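Local coordinates for adhesion protein (Streptococcus pseudopneumoniae 5247, PDB 7LM5) that binds zinc and, as the solute-binding protein of an ABC transporter, probably delivers it for uptake into the cell, at residues A59-A64 / S88-L93; T126-E131 / T190-L195; K258-L263 / E278-I283. The protein carries 1 engineered substitution. All coordinates share one frame; numbering follows the deposited sequence.

Interaction 1 of 3, residues A59-A64 / S88-L93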
# COMPACT_ATOMS: atom_id res chain seq x y z
N ALA A 59 -11.65 19.18 -8.05
CA ALA A 59 -11.71 20.00 -9.25
C ALA A 59 -10.58 19.65 -10.21
O ALA A 59 -10.78 19.63 -11.43
CB ALA A 59 -11.66 21.48 -8.87
N ALA A 60 -9.39 19.37 -9.68
CA ALA A 60 -8.28 18.96 -10.54
C ALA A 60 -8.50 17.57 -11.12
O ALA A 60 -7.99 17.27 -12.20
CB ALA A 60 -6.97 19.01 -9.76
N ILE A 61 -9.25 16.72 -10.42
CA ILE A 61 -9.57 15.40 -10.95
C ILE A 61 -10.49 15.52 -12.16
O ILE A 61 -10.28 14.86 -13.18
CB ILE A 61 -10.19 14.51 -9.85
CG1 ILE A 61 -9.12 14.09 -8.84
CG2 ILE A 61 -10.87 13.30 -10.46
CD1 ILE A 61 -9.66 13.32 -7.66
N TYR A 62 -11.51 16.38 -12.06
CA TYR A 62 -12.44 16.55 -13.18
C TYR A 62 -11.81 17.30 -14.34
O TYR A 62 -12.33 17.22 -15.46
CB TYR A 62 -13.69 17.28 -12.70
CG TYR A 62 -14.62 16.42 -11.87
CD1 TYR A 62 -14.79 15.07 -12.17
CD2 TYR A 62 -15.31 16.94 -10.79
CE1 TYR A 62 -15.63 14.28 -11.42
CE2 TYR A 62 -16.15 16.15 -10.03
CZ TYR A 62 -16.31 14.82 -10.35
OH TYR A 62 -17.14 14.03 -9.59
N ASP A 63 -10.72 18.02 -14.12
CA ASP A 63 -10.01 18.72 -15.18
C ASP A 63 -8.89 17.88 -15.79
O ASP A 63 -8.24 18.34 -16.74
CB ASP A 63 -9.43 20.04 -14.66
CG ASP A 63 -10.50 21.07 -14.38
OD1 ASP A 63 -11.44 21.19 -15.19
OD2 ASP A 63 -10.41 21.76 -13.34
N ALA A 64 -8.65 16.68 -15.28
CA ALA A 64 -7.61 15.80 -15.78
C ALA A 64 -8.18 14.77 -16.74
O ALA A 64 -9.39 14.55 -16.81
CB ALA A 64 -6.89 15.10 -14.63
N SER A 88 -17.41 16.10 -17.34
CA SER A 88 -15.97 15.94 -17.34
C SER A 88 -15.58 14.71 -18.15
O SER A 88 -16.28 13.70 -18.13
CB SER A 88 -15.43 15.82 -15.91
OG SER A 88 -14.02 15.63 -15.91
N LYS A 89 -14.46 14.82 -18.86
CA LYS A 89 -13.93 13.72 -19.65
C LYS A 89 -12.94 12.86 -18.88
O LYS A 89 -12.22 12.06 -19.49
CB LYS A 89 -13.27 14.26 -20.92
CG LYS A 89 -14.24 14.89 -21.91
CD LYS A 89 -13.51 15.70 -22.96
CE LYS A 89 -12.85 16.93 -22.36
NZ LYS A 89 -13.86 17.84 -21.74
N VAL A 90 -12.89 13.00 -17.55
CA VAL A 90 -11.96 12.22 -16.76
C VAL A 90 -12.38 10.75 -16.75
O VAL A 90 -13.57 10.43 -16.60
CB VAL A 90 -11.86 12.78 -15.33
CG1 VAL A 90 -13.22 12.78 -14.64
CG2 VAL A 90 -10.84 11.99 -14.51
N LYS A 91 -11.41 9.86 -16.92
CA LYS A 91 -11.64 8.43 -16.86
C LYS A 91 -11.03 7.92 -15.56
O LYS A 91 -9.80 7.85 -15.43
CB LYS A 91 -11.05 7.72 -18.08
CG LYS A 91 -11.78 8.04 -19.37
CD LYS A 91 -11.40 7.09 -20.49
CE LYS A 91 -12.36 7.21 -21.65
NZ LYS A 91 -13.76 6.88 -21.24
N VAL A 92 -11.89 7.57 -14.61
CA VAL A 92 -11.44 7.08 -13.31
C VAL A 92 -11.06 5.61 -13.44
O VAL A 92 -11.83 4.80 -13.96
CB VAL A 92 -12.53 7.28 -12.24
CG1 VAL A 92 -11.97 7.02 -10.85
CG2 VAL A 92 -13.10 8.69 -12.34
N LEU A 93 -9.86 5.27 -12.97
CA LEU A 93 -9.33 3.91 -13.07
C LEU A 93 -9.02 3.39 -11.68
O LEU A 93 -8.29 4.03 -10.91
CB LEU A 93 -8.07 3.87 -13.94
CG LEU A 93 -8.14 4.51 -15.33
CD1 LEU A 93 -6.81 4.32 -16.05
CD2 LEU A 93 -9.28 3.94 -16.15
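V90 packs against the C-terminal end of helix 55-62; its CB and CG2 share the I61 carbonyl, while CG1 goes to the Y62 ring. CB, pointing at the helix, sits against two backbone oxygens, with the A64 O at 3.4 Å from V90 CB and the I61 O about as near. From there CG1, lodged between its own backbone N and carbonyl carbon (chi1 59°), reaches the edge of the Y62 ring, where V90 CG1 and Y62 CD1 are 3.7 Å apart and the methyl lies near the ring plane. The other branch, CG2, comes up to the I61 carbonyl, with V90 CG2 3.2 Å from I61 O, and its apolar neighbour is I61 CG2. Two residues earlier, S88 turns its hydroxyl to the same helix end: S88 OG donates to Y62 O, although the modelled 2.4 Å is too short to be taken literally, and also accepts a weak bond from V90 N. Beyond the pair, Y62 OH bonds to the backbone N of D82, which ties down the hydroxyl end of the ring, while I61 packs on F67 of strand 66-69. K91 and L93 pair with that strand through the backbone. This is a helix terminus packed beside the start of edge strand 91-94, in the four-stranded parallel sheet of one alpha/beta lobe of a zinc-binding solute-binding protein.

Interaction 2 of 3, residues T126-E131 / T190-L195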
# COMPACT_ATOMS: atom_id res chain seq x y z
N THR A 126 -2.02 -4.24 -0.24
CA THR A 126 -1.40 -5.25 -1.11
C THR A 126 -0.12 -4.68 -1.71
O THR A 126 0.72 -5.45 -2.04
CB THR A 126 -2.30 -5.57 -2.30
OG1 THR A 126 -2.69 -4.34 -2.89
CG2 THR A 126 -3.52 -6.37 -1.92
N TRP A 127 -0.02 -3.36 -1.81
CA TRP A 127 1.16 -2.82 -2.48
C TRP A 127 2.46 -3.18 -1.78
O TRP A 127 3.53 -3.07 -2.39
CB TRP A 127 1.03 -1.30 -2.61
CG TRP A 127 0.90 -0.59 -1.31
CD1 TRP A 127 1.91 -0.16 -0.50
CD2 TRP A 127 -0.32 -0.20 -0.66
NE1 TRP A 127 1.40 0.46 0.62
CE2 TRP A 127 0.04 0.45 0.54
CE3 TRP A 127 -1.67 -0.34 -0.98
CZ2 TRP A 127 -0.92 0.96 1.42
CZ3 TRP A 127 -2.61 0.16 -0.10
CH2 TRP A 127 -2.23 0.80 1.08
N LEU A 128 2.40 -3.61 -0.52
CA LEU A 128 3.61 -4.00 0.19
C LEU A 128 4.05 -5.43 -0.11
O LEU A 128 5.13 -5.83 0.32
CB LEU A 128 3.40 -3.82 1.70
CG LEU A 128 3.17 -2.37 2.11
CD1 LEU A 128 2.95 -2.24 3.60
CD2 LEU A 128 4.35 -1.50 1.66
N ASP A 129 3.24 -6.19 -0.84
CA ASP A 129 3.67 -7.47 -1.38
C ASP A 129 4.32 -7.24 -2.74
O ASP A 129 3.64 -6.73 -3.65
CB ASP A 129 2.49 -8.43 -1.51
CG ASP A 129 2.90 -9.83 -1.95
OD1 ASP A 129 4.10 -10.06 -2.22
OD2 ASP A 129 2.01 -10.70 -2.04
N PRO A 130 5.60 -7.56 -2.92
CA PRO A 130 6.24 -7.29 -4.22
C PRO A 130 5.53 -7.96 -5.39
O PRO A 130 5.47 -7.39 -6.48
CB PRO A 130 7.66 -7.85 -4.03
CG PRO A 130 7.89 -7.78 -2.56
CD PRO A 130 6.56 -8.07 -1.93
N GLU A 131 4.98 -9.16 -5.18
CA GLU A 131 4.25 -9.84 -6.25
C GLU A 131 2.97 -9.09 -6.60
O GLU A 131 2.69 -8.84 -7.78
CB GLU A 131 3.94 -11.27 -5.83
CG GLU A 131 3.87 -12.27 -6.98
CD GLU A 131 5.24 -12.77 -7.41
OE1 GLU A 131 6.26 -12.15 -7.03
OE2 GLU A 131 5.30 -13.79 -8.13
N THR A 190 -2.13 -2.14 11.23
CA THR A 190 -2.24 -3.40 10.48
C THR A 190 -2.12 -3.10 8.99
O THR A 190 -3.10 -2.98 8.25
CB THR A 190 -3.55 -4.09 10.81
OG1 THR A 190 -3.71 -4.16 12.24
CG2 THR A 190 -3.57 -5.51 10.24
N ALA A 191 -0.87 -3.00 8.53
CA ALA A 191 -0.57 -2.67 7.15
C ALA A 191 0.34 -3.66 6.44
O ALA A 191 0.47 -3.59 5.22
CB ALA A 191 0.07 -1.27 7.06
N PHE A 192 0.96 -4.59 7.17
CA PHE A 192 1.95 -5.50 6.59
C PHE A 192 1.46 -6.94 6.55
O PHE A 192 2.25 -7.88 6.61
CB PHE A 192 3.27 -5.41 7.36
CG PHE A 192 3.87 -4.03 7.36
CD1 PHE A 192 4.76 -3.65 6.37
CD2 PHE A 192 3.55 -3.12 8.35
CE1 PHE A 192 5.32 -2.39 6.37
CE2 PHE A 192 4.10 -1.85 8.35
CZ PHE A 192 4.99 -1.49 7.36
N SER A 193 0.14 -7.13 6.43
CA SER A 193 -0.40 -8.49 6.39
C SER A 193 -0.01 -9.20 5.10
O SER A 193 0.34 -10.39 5.12
CB SER A 193 -1.92 -8.45 6.54
OG SER A 193 -2.46 -9.76 6.60
N TYR A 194 -0.05 -8.50 3.96
CA TYR A 194 0.31 -9.12 2.69
C TYR A 194 1.80 -9.43 2.63
O TYR A 194 2.21 -10.45 2.07
CB TYR A 194 -0.10 -8.22 1.53
CG TYR A 194 -1.59 -8.18 1.29
CD1 TYR A 194 -2.39 -7.25 1.94
CD2 TYR A 194 -2.20 -9.07 0.41
CE1 TYR A 194 -3.76 -7.20 1.72
CE2 TYR A 194 -3.57 -9.03 0.19
CZ TYR A 194 -4.34 -8.09 0.84
OH TYR A 194 -5.70 -8.05 0.62
N LEU A 195 2.63 -8.56 3.20
CA LEU A 195 4.07 -8.83 3.23
C LEU A 195 4.38 -10.05 4.08
O LEU A 195 5.24 -10.86 3.72
CB LEU A 195 4.82 -7.60 3.75
CG LEU A 195 6.35 -7.70 3.75
CD1 LEU A 195 6.87 -7.83 2.33
CD2 LEU A 195 6.97 -6.49 4.44
O HOH W 1 0.85 -11.67 0.09
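T126 and Y194 meet at the core of a two-lobed solute-binding protein of the cluster A zinc-binding type, where the turn leading into helix 130-147 packs against the start of helix 193-198 in the second alpha/beta lobe. The contact is wholly buried and no direct hydrogen bond crosses it. Apolar contacts do most of the work. The methyl T126 CG2 lies over one face of the Y194 ring, 3.5 Å from its centroid and 20° off the normal, a CH-pi contact displaced toward the rim; T126 CG2 is 3.4 Å from Y194 CZ. The two side chains run alongside each other in the same direction. Y194 OH continues past the methyl to the backbone N of E102 and the O of D123. L128 has its CB turned toward the other segment: with CG anti to its carbonyl carbon (chi1 -64°), it brings CD1 to 3.6 Å from F192 CD1, approaching that ring obliquely, and to 3.3 Å from A191 O. A191 itself packs on H125, one of the zinc ligands, and lies near the bound metal. In return L195 CD1 touches L128 O. The backbone from T126 to D129 makes a type I turn, closed by D129 N bonding to T126 O, and delivers D129 to the N-cap of the long helix. There D129 OD1 takes the N-H of E131 from above the carboxylate plane, 65° out of it. The other oxygen, OD2, forms a salt bridge with R198, which would be expected to stabilise the charged carboxylate. A water joins the two segments, its oxygen donating to D129 OD2 at 2.6 Å and to Y194 O at 2.7 Å.

Interaction 3 of 3, residues K258-L263 / E278-I283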
# COMPACT_ATOMS: atom_id res chain seq x y z
N LYS A 258 11.99 0.52 16.07
CA LYS A 258 12.62 0.72 14.78
C LYS A 258 11.57 1.15 13.77
O LYS A 258 10.38 0.84 13.93
CB LYS A 258 13.34 -0.54 14.29
CG LYS A 258 14.49 -0.99 15.19
CD LYS A 258 15.33 -2.08 14.53
CE LYS A 258 16.42 -1.51 13.63
NZ LYS A 258 15.89 -0.85 12.40
N THR A 259 12.01 1.86 12.74
CA THR A 259 11.10 2.42 11.75
C THR A 259 10.77 1.40 10.67
O THR A 259 11.63 0.60 10.28
CB THR A 259 11.69 3.68 11.13
OG1 THR A 259 10.83 4.14 10.07
CG2 THR A 259 13.08 3.41 10.57
N LEU A 260 9.53 1.43 10.20
CA LEU A 260 9.09 0.56 9.11
C LEU A 260 7.98 1.30 8.36
O LEU A 260 6.84 1.36 8.83
CB LEU A 260 8.61 -0.79 9.64
CG LEU A 260 8.36 -1.88 8.59
CD1 LEU A 260 9.64 -2.22 7.86
CD2 LEU A 260 7.76 -3.12 9.24
N ASN A 261 8.33 1.86 7.21
CA ASN A 261 7.39 2.69 6.47
C ASN A 261 6.46 1.83 5.63
O ASN A 261 6.93 1.05 4.79
CB ASN A 261 8.16 3.66 5.57
CG ASN A 261 7.29 4.79 5.04
OD1 ASN A 261 6.07 4.68 4.98
ND2 ASN A 261 7.93 5.89 4.65
N PRO A 262 5.14 1.91 5.83
CA PRO A 262 4.21 1.21 4.94
C PRO A 262 4.04 1.87 3.58
O PRO A 262 3.20 1.42 2.79
CB PRO A 262 2.89 1.25 5.73
CG PRO A 262 2.99 2.48 6.55
CD PRO A 262 4.45 2.61 6.93
N LEU A 263 4.81 2.93 3.29
CA LEU A 263 4.79 3.62 2.01
C LEU A 263 3.41 4.19 1.69
O LEU A 263 2.96 4.20 0.55
CB LEU A 263 5.26 2.71 0.87
CG LEU A 263 6.64 2.07 1.06
CD1 LEU A 263 7.08 1.34 -0.20
CD2 LEU A 263 7.67 3.11 1.48
N GLU A 278 12.10 -2.39 -0.93
CA GLU A 278 13.18 -3.29 -0.54
C GLU A 278 13.86 -2.81 0.75
O GLU A 278 14.27 -3.63 1.58
CB GLU A 278 14.20 -3.40 -1.67
CG GLU A 278 15.47 -4.15 -1.29
CD GLU A 278 16.35 -4.45 -2.50
OE1 GLU A 278 17.25 -5.31 -2.38
OE2 GLU A 278 16.13 -3.84 -3.56
N GLU A 279 13.98 -1.50 0.92
CA GLU A 279 14.62 -0.97 2.13
C GLU A 279 13.85 -1.39 3.38
O GLU A 279 14.45 -1.85 4.36
CB GLU A 279 14.72 0.56 2.04
CG GLU A 279 15.33 1.20 3.28
CD GLU A 279 15.41 2.70 3.18
OE1 GLU A 279 15.07 3.25 2.11
OE2 GLU A 279 15.82 3.34 4.17
N ASN A 280 12.53 -1.24 3.36
CA ASN A 280 11.72 -1.67 4.50
C ASN A 280 11.76 -3.18 4.66
O ASN A 280 11.68 -3.69 5.79
CB ASN A 280 10.29 -1.18 4.34
CG ASN A 280 10.18 0.33 4.42
OD1 ASN A 280 10.04 0.90 5.51
ND2 ASN A 280 10.23 0.99 3.27
N MET A 281 11.88 -3.93 3.56
CA MET A 281 12.03 -5.38 3.66
C MET A 281 13.36 -5.75 4.29
O MET A 281 13.44 -6.71 5.07
CB MET A 281 11.90 -6.02 2.27
CG MET A 281 10.52 -5.89 1.65
SD MET A 281 10.48 -6.45 -0.06
CE MET A 281 10.95 -8.17 0.13
N SER A 282 14.42 -5.00 3.98
CA SER A 282 15.72 -5.27 4.57
C SER A 282 15.74 -4.91 6.05
O SER A 282 16.39 -5.59 6.85
CB SER A 282 16.81 -4.51 3.82
OG SER A 282 18.10 -4.81 4.34
N ILE A 283 15.04 -3.84 6.43
CA ILE A 283 14.90 -3.50 7.85
C ILE A 283 14.18 -4.62 8.59
O ILE A 283 14.55 -4.97 9.72
CB ILE A 283 14.17 -2.15 8.00
CG1 ILE A 283 15.00 -1.02 7.41
CG2 ILE A 283 13.84 -1.88 9.46
CD1 ILE A 283 14.30 0.32 7.42
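L260 and N280 make the nearest backbone approach, 5.8 Å between their CA atoms, where the extended chain leaving strand 256-259 runs over one side of helix 273-288. Within the helix the regular bonds hold, as in I283 N to E279 O. The extended chain then turns at N261, whose OD1 accepts from L263 N at 2.7 Å, an Asx turn in which the donor lies above the amide plane. In the one hydrogen bond between the segments N261 N donates to N280 OD1 at 2.6 Å, with an N-H...O angle of 140° and the donor tilted 35° from the carbonyl plane. N280 ND2 is held in turn by the backbone O of N276, one helical turn earlier; both ends of this buried amide are engaged, which limits its rotation. Strand 256-259 is an edge strand of the second lobe's parallel sheet, paired with strand 234-237, and the C-terminal helix packs against the chain running out of it. On that helix E278 binds a zinc ion through OE2 and K172 through OE1. L260, with CG anti to its backbone N (chi1 -169°), bends CD1 to 3.3 Å from N280 O. One turn along, the branch methyl I283 CG2 lies 3.4 Å from T259 O, and K258, its chain bent near the end, brings NZ to 3.7 Å from I283 CG2. L263 CD2 reaches N280 ND2 at 3.8 Å.

From the N terminus, interaction 1 comes first: it closes a short loop of 23 residues that carries strand 66-69, and ties the end of helix 55-62 to the edge of the first lobe's sheet. The chain then leaves strand 91-94, and interaction 2 opens in the turn just ahead of helix 130-147; it spans 58 mostly helical residues before T190-L195. Interaction 3 follows and spans 14 residues, the last five already in helix 273-288. All three are in series, so none nests in or crosses another. Interactions 1 and 3 lie on opposite sides of the chain's centre, 33 Å apart between centres. Interactions 2 and 3 touch, W127 NE1 hydrogen-bonding P262 O at 3.0 Å and F192 packing on L260.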